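PDB 3IV7: alcohol dehydrogenase IV from Corynebacterium glutamicum, which probably reduces maleylacetate in an NAD-dependent reaction, as a member of the iron-containing alcohol dehydrogenase family. Local coordinates for residues D11-K16 against V143-L148; W183-D188 against K328-N333. All blocks are in the same frame, centred on the assembly; numbering follows the deposited sequence.

Interaction 1 of 2, residues D11-K16 against V143-L148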
loop_
_atom_site.group_PDB
_atom_site.type_symbol
_atom_site.label_atom_id
_atom_site.label_comp_id
_atom_site.label_asym_id
_atom_site.label_seq_id
_atom_site.Cartn_x
_atom_site.Cartn_y
_atom_site.Cartn_z
ATOM N N ASP A 11 2.817 -4.373 8.195
ATOM C CA ASP A 11 3.106 -2.983 8.526
ATOM C C ASP A 11 3.086 -2.151 7.263
ATOM O O ASP A 11 3.951 -2.303 6.397
ATOM C CB ASP A 11 4.467 -2.850 9.172
ATOM C CG ASP A 11 4.518 -3.495 10.533
ATOM O OD1 ASP A 11 3.844 -2.997 11.461
ATOM O OD2 ASP A 11 5.221 -4.496 10.673
ATOM N N THR A 12 2.105 -1.270 7.155
ATOM C CA THR A 12 2.117 -0.283 6.086
ATOM C C THR A 12 2.879 0.911 6.609
ATOM O O THR A 12 2.508 1.472 7.606
ATOM C CB THR A 12 0.742 0.125 5.694
ATOM O OG1 THR A 12 0.054 -1.022 5.165
ATOM C CG2 THR A 12 0.804 1.246 4.641
ATOM N N LEU A 13 3.961 1.272 5.923
ATOM C CA LEU A 13 4.845 2.337 6.366
ATOM C C LEU A 13 4.384 3.684 5.851
ATOM O O LEU A 13 3.953 3.785 4.708
ATOM C CB LEU A 13 6.267 2.079 5.865
ATOM C CG LEU A 13 6.896 0.768 6.320
ATOM C CD1 LEU A 13 8.314 0.684 5.822
ATOM C CD2 LEU A 13 6.824 0.583 7.870
ATOM N N PRO A 14 4.540 4.741 6.677
ATOM C CA PRO A 14 4.066 6.071 6.251
ATOM C C PRO A 14 4.993 6.700 5.213
ATOM O O PRO A 14 6.194 6.708 5.388
ATOM C CB PRO A 14 4.068 6.886 7.543
ATOM C CG PRO A 14 5.122 6.194 8.437
ATOM C CD PRO A 14 5.122 4.743 8.042
ATOM N N GLN A 15 4.430 7.166 4.118
ATOM C CA GLN A 15 5.209 7.828 3.105
ATOM C C GLN A 15 4.351 8.622 2.143
ATOM O O GLN A 15 3.240 8.233 1.814
ATOM C CB GLN A 15 6.037 6.806 2.316
ATOM C CG GLN A 15 7.288 7.403 1.693
ATOM C CD GLN A 15 8.251 6.337 1.192
ATOM O OE1 GLN A 15 7.841 5.367 0.545
ATOM N NE2 GLN A 15 9.541 6.514 1.484
ATOM N N LYS A 16 4.878 9.763 1.717
ATOM C CA LYS A 16 4.298 10.532 0.642
ATOM C C LYS A 16 5.176 10.348 -0.590
ATOM O O LYS A 16 6.417 10.381 -0.499
ATOM C CB LYS A 16 4.218 12.011 0.997
ATOM C CG LYS A 16 3.739 12.909 -0.145
ATOM C CD LYS A 16 3.805 14.436 0.235
ATOM C CE LYS A 16 2.681 14.853 1.174
ATOM N NZ LYS A 16 1.305 14.685 0.532
ATOM N N VAL A 143 17.392 -2.494 10.209
ATOM C CA VAL A 143 16.143 -1.834 9.997
ATOM C C VAL A 143 15.916 -0.790 11.064
ATOM O O VAL A 143 16.178 -1.028 12.228
ATOM C CB VAL A 143 15.000 -2.845 10.031
ATOM C CG1 VAL A 143 13.666 -2.138 10.135
ATOM C CG2 VAL A 143 15.073 -3.742 8.783
ATOM N N ASP A 144 15.390 0.357 10.658
ATOM C CA ASP A 144 15.046 1.440 11.597
ATOM C C ASP A 144 14.069 2.341 10.872
ATOM O O ASP A 144 14.372 2.827 9.777
ATOM C CB ASP A 144 16.325 2.180 11.999
ATOM C CG ASP A 144 16.075 3.403 12.894
ATOM O OD1 ASP A 144 14.918 3.710 13.211
ATOM O OD2 ASP A 144 17.081 4.068 13.256
ATOM N N LEU A 145 12.874 2.535 11.448
ATOM C CA LEU A 145 11.812 3.389 10.815
ATOM C C LEU A 145 12.287 4.816 10.527
ATOM O O LEU A 145 11.841 5.435 9.571
ATOM C CB LEU A 145 10.542 3.453 11.681
ATOM C CG LEU A 145 9.371 4.325 11.106
ATOM C CD1 LEU A 145 8.855 3.781 9.708
ATOM C CD2 LEU A 145 8.187 4.455 12.129
ATOM N N LYS A 146 13.197 5.334 11.352
ATOM C CA LYS A 146 13.709 6.703 11.151
ATOM C C LYS A 146 14.454 6.862 9.858
ATOM O O LYS A 146 14.620 7.973 9.419
ATOM C CB LYS A 146 14.629 7.152 12.304
ATOM C CG LYS A 146 14.002 7.067 13.663
ATOM C CD LYS A 146 14.764 7.903 14.711
ATOM C CE LYS A 146 16.225 7.650 14.702
ATOM N NZ LYS A 146 16.540 6.215 14.855
ATOM N N VAL A 147 14.918 5.757 9.224
ATOM C CA VAL A 147 15.635 5.907 7.981
ATOM C C VAL A 147 14.747 5.915 6.744
ATOM O O VAL A 147 15.211 6.240 5.677
ATOM C CB VAL A 147 16.792 4.918 7.824
ATOM C CG1 VAL A 147 17.582 4.875 9.102
ATOM C CG2 VAL A 147 16.304 3.518 7.412
ATOM N N LEU A 148 13.474 5.587 6.893
ATOM C CA LEU A 148 12.551 5.629 5.767
ATOM C C LEU A 148 12.312 7.099 5.381
ATOM O O LEU A 148 11.882 7.874 6.204
ATOM C CB LEU A 148 11.199 4.990 6.144
ATOM C CG LEU A 148 10.115 5.021 5.059
ATOM C CD1 LEU A 148 10.514 4.109 3.881
ATOM C CD2 LEU A 148 8.726 4.608 5.674
#
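Leu13 faces Leu145 and Gln15 faces Leu148, with 8.3 Å between the CA atoms of the first pair. No hydrogen bond links segments 11-16 and 143-148; side chains make most of the contact, together with Pro14 O. The first segment belongs to strand 7-20, outermost within its own chain's sheet and interrupted at Leu13 and Pro14; the second leaves strand 138-143 and makes a 3-10 turn at 145-147, opened by an Asx turn in which Asp144 OD1 accepts from Lys146 N. Leu148 carries the contact. Its CG lies anti to the backbone N (chi1 178°), and the two methyls divide the work: CD2 sits 3.5 Å from Leu13 CB and also meets Pro14 O, whereas CD1 rests 3.5 Å from Gln15 NE2. That amide is held from elsewhere, NE2 donating to the carbonyls of Glu126 and Pro149 and OE1 bonding to Tyr227. Leu145 adds a looser fringe, its CD1 4.2 Å from Pro14 CD and equally far from Leu13 CD2. The contact packs the loop leading into strand 151-154 on the rim of the N-terminal parallel alpha/beta sheet, where strand 7-20 also joins the second subunit through an antiparallel ladder and helix 98-111 packs on Val147.

Interaction 2 of 2, residues W183-D188 against K328-N333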
loop_
_atom_site.group_PDB
_atom_site.type_symbol
_atom_site.label_atom_id
_atom_site.label_comp_id
_atom_site.label_asym_id
_atom_site.label_seq_id
_atom_site.Cartn_x
_atom_site.Cartn_y
_atom_site.Cartn_z
ATOM N N TRP A 183 8.288 -14.907 -2.190
ATOM C CA TRP A 183 8.504 -16.008 -1.227
ATOM C C TRP A 183 9.358 -15.471 -0.054
ATOM O O TRP A 183 10.094 -16.213 0.587
ATOM C CB TRP A 183 9.170 -17.239 -1.902
ATOM C CG TRP A 183 10.327 -16.876 -2.719
ATOM C CD1 TRP A 183 11.519 -16.367 -2.270
ATOM C CD2 TRP A 183 10.417 -16.896 -4.147
ATOM N NE1 TRP A 183 12.323 -16.043 -3.329
ATOM C CE2 TRP A 183 11.680 -16.363 -4.493
ATOM C CE3 TRP A 183 9.561 -17.296 -5.166
ATOM C CZ2 TRP A 183 12.092 -16.224 -5.807
ATOM C CZ3 TRP A 183 9.987 -17.181 -6.465
ATOM C CH2 TRP A 183 11.242 -16.642 -6.775
ATOM N N GLY A 184 9.236 -14.169 0.217
ATOM C CA GLY A 184 10.001 -13.526 1.291
ATOM C C GLY A 184 9.638 -14.086 2.664
ATOM O O GLY A 184 8.599 -14.742 2.811
ATOM N N PRO A 185 10.485 -13.818 3.685
ATOM C CA PRO A 185 10.199 -14.344 5.016
ATOM C C PRO A 185 8.879 -13.844 5.588
ATOM O O PRO A 185 8.275 -14.547 6.355
ATOM C CB PRO A 185 11.372 -13.831 5.860
ATOM C CG PRO A 185 11.958 -12.703 5.065
ATOM C CD PRO A 185 11.740 -13.057 3.657
ATOM N N ASN A 186 8.461 -12.627 5.215
ATOM C CA ASN A 186 7.171 -12.070 5.667
ATOM C C ASN A 186 6.270 -11.720 4.493
ATOM O O ASN A 186 5.572 -10.727 4.518
ATOM C CB ASN A 186 7.397 -10.850 6.549
ATOM C CG ASN A 186 8.313 -11.153 7.741
ATOM O OD1 ASN A 186 9.436 -10.652 7.817
ATOM N ND2 ASN A 186 7.858 -12.008 8.632
ATOM N N ALA A 187 6.319 -12.553 3.460
ATOM C CA ALA A 187 5.431 -12.434 2.346
ATOM C C ALA A 187 4.001 -12.414 2.886
ATOM O O ALA A 187 3.654 -13.182 3.794
ATOM C CB ALA A 187 5.623 -13.658 1.365
ATOM N N ASP A 188 3.168 -11.551 2.327
ATOM C CA ASP A 188 1.717 -11.533 2.686
ATOM C C ASP A 188 0.939 -11.063 1.440
ATOM O O ASP A 188 1.555 -10.751 0.438
ATOM C CB ASP A 188 1.464 -10.664 3.939
ATOM C CG ASP A 188 1.690 -9.156 3.691
ATOM O OD1 ASP A 188 1.288 -8.651 2.605
ATOM O OD2 ASP A 188 2.225 -8.471 4.625
ATOM N N LYS A 328 22.099 -17.530 6.616
ATOM C CA LYS A 328 21.291 -16.318 6.525
ATOM C C LYS A 328 19.974 -16.560 5.757
ATOM O O LYS A 328 19.065 -15.732 5.805
ATOM C CB LYS A 328 22.096 -15.185 5.847
ATOM C CG LYS A 328 23.274 -14.634 6.689
ATOM N N VAL A 329 19.866 -17.690 5.067
ATOM C CA VAL A 329 18.675 -17.962 4.262
ATOM C C VAL A 329 17.466 -18.192 5.172
ATOM O O VAL A 329 17.575 -18.892 6.149
ATOM C CB VAL A 329 18.844 -19.202 3.373
ATOM C CG1 VAL A 329 17.602 -19.398 2.524
ATOM C CG2 VAL A 329 20.095 -19.064 2.477
ATOM N N PRO A 330 16.313 -17.571 4.851
ATOM C CA PRO A 330 15.109 -17.816 5.657
ATOM C C PRO A 330 14.740 -19.265 5.734
ATOM O O PRO A 330 14.813 -19.986 4.738
ATOM C CB PRO A 330 14.028 -17.043 4.901
ATOM C CG PRO A 330 14.788 -15.910 4.276
ATOM C CD PRO A 330 16.108 -16.479 3.881
ATOM N N ALA A 331 14.351 -19.709 6.918
ATOM C CA ALA A 331 13.910 -21.083 7.100
ATOM C C ALA A 331 12.779 -21.427 6.114
ATOM O O ALA A 331 12.676 -22.566 5.642
ATOM C CB ALA A 331 13.446 -21.298 8.554
ATOM N N ASN A 332 11.964 -20.428 5.762
ATOM C CA ASN A 332 10.813 -20.679 4.903
ATOM C C ASN A 332 11.059 -20.557 3.375
ATOM O O ASN A 332 10.117 -20.643 2.604
ATOM C CB ASN A 332 9.631 -19.791 5.329
ATOM C CG ASN A 332 9.747 -18.369 4.809
ATOM O OD1 ASN A 332 10.849 -17.808 4.713
ATOM N ND2 ASN A 332 8.603 -17.778 4.454
ATOM N N ASN A 333 12.306 -20.439 2.930
ATOM C CA ASN A 333 12.550 -20.432 1.479
ATOM C C ASN A 333 11.831 -21.632 0.823
ATOM O O ASN A 333 11.866 -22.728 1.354
ATOM C CB ASN A 333 14.040 -20.494 1.152
ATOM C CG ASN A 333 14.300 -20.373 -0.322
ATOM O OD1 ASN A 333 14.087 -19.318 -0.906
ATOM N ND2 ASN A 333 14.718 -21.465 -0.946
HETATM O O HOH W 1 12.022 -16.377 2.446
#
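Asn332 reaches across to Gly184 and Pro185 with both branches of its amide, which makes this meeting of two loops a small example of one side chain bridging to a neighbouring backbone. Its CG stands between the backbone N and the carbonyl carbon (chi1 80°). From there ND2 donates a weak but nearly straight hydrogen bond to Gly184 O, 3.5 Å away. The same carbonyl weakly accepts from Ala187 N within its own loop. The other branch, Asn332 OD1, lies 3.5 Å from Pro185 CA and accepts a hydrogen bond from a water at 2.9 Å. That water also donates to Trp183 O, 2.7 Å from it, so a second, solvent-mediated link runs beside the direct one. Asn332 sits in a type I turn from Pro330 to Asn333, closed by the bond from Asn333 N to Pro330 O. At the start of this turn the proline rings touch, Pro185 CD against Pro330 CG at 4.2 Å.

Trp183 CG, too, lies between the backbone N and the carbonyl carbon (chi1 48°). Its side chain and that of Asn333 lie side by side and point the same way, ring and amide planes 83° apart, with Trp183 CD1 4.1 Å from Asn333 OD1. Both polar ends are engaged elsewhere: Trp183 NE1 donates to Asp180, while Asn333 bonds through ND2 to Arg335 O and through OD1 to Asn271. The indole packs on helix 256-271, and Leu240 of helix 240-250 touches Asn333. The contact joins the loop between helices 164-181 and 189-211 to the one between helices 318-326 and 339-351.

In the fold
Followed from the N terminus, the chain closes two long loops in series, neither nested nor crossed. Interaction 1 brings the turn after strand 138-143 back to strand 7-20, enclosing 126 residues that hold four of the six strands of the parallel sheet. The chain then adds strand 151-154 and enters the helical part, where interaction 2 closes a loop of 139 residues, rich in helix and without strands. One contact thus belongs to the sheet-bearing N-terminal part, the other to the helical C-terminal part. The centres of interaction 1 and interaction 2 lie about 20 Å apart, and the two do not touch. A separate bond from Asp188 to His10 connects the second contact's loop to strand 7-20, which also serves the first.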